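Local coordinates for protein vacuolar aminopeptidase 1 (Saccharomyces cerevisiae, PDB 5JGF) that removes amino acids from the N-termini of peptides and proteins in the yeast vacuole as a dodecameric zinc enzyme, and is the main cargo of the cytoplasm-to-vacuole targeting pathway, at residues 255-260 with 441-446. Residues are numbered along the deposited sequence; the frame is centred on the assembly and turned at random.
Sequences FLFAPR and RAATGS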
ATOM      1  N   PHE D 255      29.033 -35.903 -14.594  1.00 14.03           N
ATOM      2  CA  PHE D 255      27.577 -35.872 -14.496  1.00 14.53           C
ATOM      3  C   PHE D 255      26.799 -36.701 -15.503  1.00 14.29           C
ATOM      4  O   PHE D 255      27.314 -37.105 -16.545  1.00 12.53           O
ATOM      5  CB  PHE D 255      27.088 -34.425 -14.624  1.00 13.80           C
ATOM      6  CG  PHE D 255      27.658 -33.497 -13.593  1.00 16.78           C
ATOM      7  CD1 PHE D 255      27.281 -33.602 -12.260  1.00 17.83           C
ATOM      8  CD2 PHE D 255      28.576 -32.515 -13.959  1.00 18.54           C
ATOM      9  CE1 PHE D 255      27.810 -32.741 -11.302  1.00 18.87           C
ATOM     10  CE2 PHE D 255      29.111 -31.648 -13.006  1.00 18.31           C
ATOM     11  CZ  PHE D 255      28.727 -31.762 -11.678  1.00 18.04           C
ATOM     12  N   LEU D 256      25.530 -36.917 -15.169  1.00 13.44           N
ATOM     13  CA  LEU D 256      24.592 -37.637 -16.015  1.00 13.27           C
ATOM     14  C   LEU D 256      23.353 -36.746 -16.042  1.00 12.32           C
ATOM     15  O   LEU D 256      22.778 -36.447 -14.994  1.00 13.55           O
ATOM     16  CB  LEU D 256      24.253 -39.011 -15.417  1.00 13.80           C
ATOM     17  CG  LEU D 256      23.332 -39.941 -16.226  1.00 17.10           C
ATOM     18  CD1 LEU D 256      23.506 -41.375 -15.751  1.00 16.14           C
ATOM     19  CD2 LEU D 256      21.879 -39.515 -16.073  1.00 14.99           C
ATOM     20  N   PHE D 257      22.975 -36.293 -17.235  1.00 11.75           N
ATOM     21  CA  PHE D 257      21.807 -35.434 -17.403  1.00 12.39           C
ATOM     22  C   PHE D 257      20.714 -36.286 -18.030  1.00 12.62           C
ATOM     23  O   PHE D 257      20.944 -36.948 -19.041  1.00 13.11           O
ATOM     24  CB  PHE D 257      22.111 -34.256 -18.341  1.00 12.39           C
ATOM     25  CG  PHE D 257      23.346 -33.470 -17.972  1.00 12.79           C
ATOM     26  CD1 PHE D 257      23.699 -33.271 -16.643  1.00 11.45           C
ATOM     27  CD2 PHE D 257      24.124 -32.880 -18.965  1.00 13.60           C
ATOM     28  CE1 PHE D 257      24.809 -32.494 -16.305  1.00 12.10           C
ATOM     29  CE2 PHE D 257      25.236 -32.099 -18.638  1.00 12.25           C
ATOM     30  CZ  PHE D 257      25.577 -31.906 -17.307  1.00 14.41           C
ATOM     31  N   ALA D 258      19.528 -36.269 -17.442  1.00 13.63           N
ATOM     32  CA  ALA D 258      18.439 -37.070 -17.979  1.00 11.92           C
ATOM     33  C   ALA D 258      17.118 -36.686 -17.354  1.00 12.65           C
ATOM     34  O   ALA D 258      17.072 -36.145 -16.249  1.00 11.94           O
ATOM     35  CB  ALA D 258      18.710 -38.565 -17.733  1.00 13.06           C
ATOM     36  N   PRO D 259      16.016 -36.969 -18.058  1.00 12.69           N
ATOM     37  CA  PRO D 259      14.695 -36.639 -17.530  1.00 12.35           C
ATOM     38  C   PRO D 259      14.161 -37.744 -16.630  1.00 15.07           C
ATOM     39  O   PRO D 259      14.648 -38.878 -16.658  1.00 11.69           O
ATOM     40  CB  PRO D 259      13.855 -36.502 -18.789  1.00 14.93           C
ATOM     41  CG  PRO D 259      14.424 -37.608 -19.655  1.00 13.60           C
ATOM     42  CD  PRO D 259      15.924 -37.418 -19.463  1.00 12.83           C
ATOM     43  N   ARG D 260      13.176 -37.382 -15.816  1.00 11.85           N
ATOM     44  CA  ARG D 260      12.487 -38.321 -14.943  1.00 14.04           C
ATOM     45  C   ARG D 260      13.352 -39.139 -13.975  1.00 14.17           C
ATOM     46  O   ARG D 260      13.070 -40.311 -13.732  1.00 13.76           O
ATOM     47  CB  ARG D 260      11.636 -39.242 -15.834  1.00 13.45           C
ATOM     48  CG  ARG D 260      10.802 -38.456 -16.873  1.00 13.07           C
ATOM     49  CD  ARG D 260      10.020 -39.344 -17.848  1.00 12.90           C
ATOM     50  NE  ARG D 260      10.867 -40.077 -18.793  1.00 12.69           N
ATOM     51  CZ  ARG D 260      11.311 -39.602 -19.955  1.00 14.64           C
ATOM     52  NH1 ARG D 260      12.072 -40.364 -20.734  1.00 12.67           N
ATOM     53  NH2 ARG D 260      10.994 -38.375 -20.352  1.00 11.96           N
ATOM     54  N   ARG D 441      14.361 -31.978 -16.971  1.00 11.21           N
ATOM     55  CA  ARG D 441      15.648 -32.635 -17.230  1.00 11.34           C
ATOM     56  C   ARG D 441      16.569 -32.373 -16.042  1.00 15.03           C
ATOM     57  O   ARG D 441      17.043 -31.250 -15.834  1.00 13.72           O
ATOM     58  CB  ARG D 441      16.276 -32.120 -18.529  1.00 11.90           C
ATOM     59  CG  ARG D 441      17.479 -32.942 -19.022  1.00 11.20           C
ATOM     60  CD  ARG D 441      17.937 -32.437 -20.386  1.00 12.21           C
ATOM     61  NE  ARG D 441      19.103 -33.135 -20.934  1.00 15.20           N
ATOM     62  CZ  ARG D 441      19.079 -34.346 -21.489  1.00 16.59           C
ATOM     63  NH1 ARG D 441      20.199 -34.877 -21.963  1.00 15.79           N
ATOM     64  NH2 ARG D 441      17.945 -35.031 -21.568  1.00 16.51           N
ATOM     65  N   ALA D 442      16.817 -33.423 -15.263  1.00 12.54           N
ATOM     66  CA  ALA D 442      17.635 -33.320 -14.063  1.00 11.16           C
ATOM     67  C   ALA D 442      19.071 -33.804 -14.232  1.00 10.80           C
ATOM     68  O   ALA D 442      19.518 -34.091 -15.344  1.00 11.23           O
ATOM     69  CB  ALA D 442      16.954 -34.082 -12.920  1.00 11.26           C
ATOM     70  N   ALA D 443      19.792 -33.887 -13.118  1.00 10.41           N
ATOM     71  CA  ALA D 443      21.182 -34.325 -13.159  1.00 11.69           C
ATOM     72  C   ALA D 443      21.646 -34.996 -11.876  1.00 11.45           C
ATOM     73  O   ALA D 443      21.184 -34.672 -10.786  1.00 12.94           O
ATOM     74  CB  ALA D 443      22.088 -33.134 -13.460  1.00 11.21           C
ATOM     75  N   THR D 444      22.572 -35.936 -12.021  1.00 12.02           N
ATOM     76  CA  THR D 444      23.149 -36.630 -10.880  1.00 12.08           C
ATOM     77  C   THR D 444      24.586 -36.968 -11.277  1.00 12.39           C
ATOM     78  O   THR D 444      25.032 -36.583 -12.358  1.00 10.42           O
ATOM     79  CB  THR D 444      22.349 -37.917 -10.530  1.00 12.76           C
ATOM     80  OG1 THR D 444      22.871 -38.494  -9.326  1.00 13.17           O
ATOM     81  CG2 THR D 444      22.425 -38.933 -11.662  1.00 14.20           C
ATOM     82  N   GLY D 445      25.320 -37.650 -10.404  1.00 12.58           N
ATOM     83  CA  GLY D 445      26.687 -38.000 -10.741  1.00 12.94           C
ATOM     84  C   GLY D 445      26.700 -39.159 -11.720  1.00 14.27           C
ATOM     85  O   GLY D 445      25.837 -40.032 -11.660  1.00 13.07           O
ATOM     86  N   SER D 446      27.674 -39.177 -12.627  1.00 14.60           N
ATOM     87  CA  SER D 446      27.765 -40.269 -13.597  1.00 14.97           C
ATOM     88  C   SER D 446      28.092 -41.612 -12.925  1.00 16.17           C
ATOM     89  O   SER D 446      27.825 -42.671 -13.493  1.00 16.27           O
ATOM     90  CB  SER D 446      28.813 -39.944 -14.662  1.00 16.16           C
ATOM     91  OG  SER D 446      30.076 -39.676 -14.076  1.00 18.13           O
TER
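The guanidinium of R441 turns one face to the backbone of F257 and A258, with A258 CA 4.1 Å above its plane, nearer the margin of the group than its centre, while P259 CD approaches NH2 obliquely. R441 CG is anti to the backbone N (chi1 -169°), and from there the chain runs extended to NE, side by side with P259. Beyond the pair of strands, R441 NH1 forms a salt bridge with D131 of a second subunit and a hydrogen bond to K245 O. The ring of F257 meets A443 at its edge, CD1 lying 3.6 Å from A443 CB, and T444 O lies at the edge of the F255 ring, in its plane, 3.7 Å from F255 CD1. The backbones pair antiparallel: L256 and T444 exchange two hydrogen bonds, as do A258 and A442. The T444 N–L256 O bond (3.0 Å) lies in the carbonyl plane, whereas A442 N sits well above the plane of the A258 carbonyl, with a more bent N-H...O angle of 138°. A443 CA adds a CH...O contact to L256 O at 3.2 Å. L256 and T444 share the sheet face opposite F257 and A443, where helix 7-21 packs on L256. Strand 255-258 is the central strand of a small three-stranded antiparallel sheet, between 247-249 and 442-445, with the A442 side chain about 7 Å from that of D262 and about 8 Å from that of H438, zinc ligands of the M18 aminopeptidase dinuclear site.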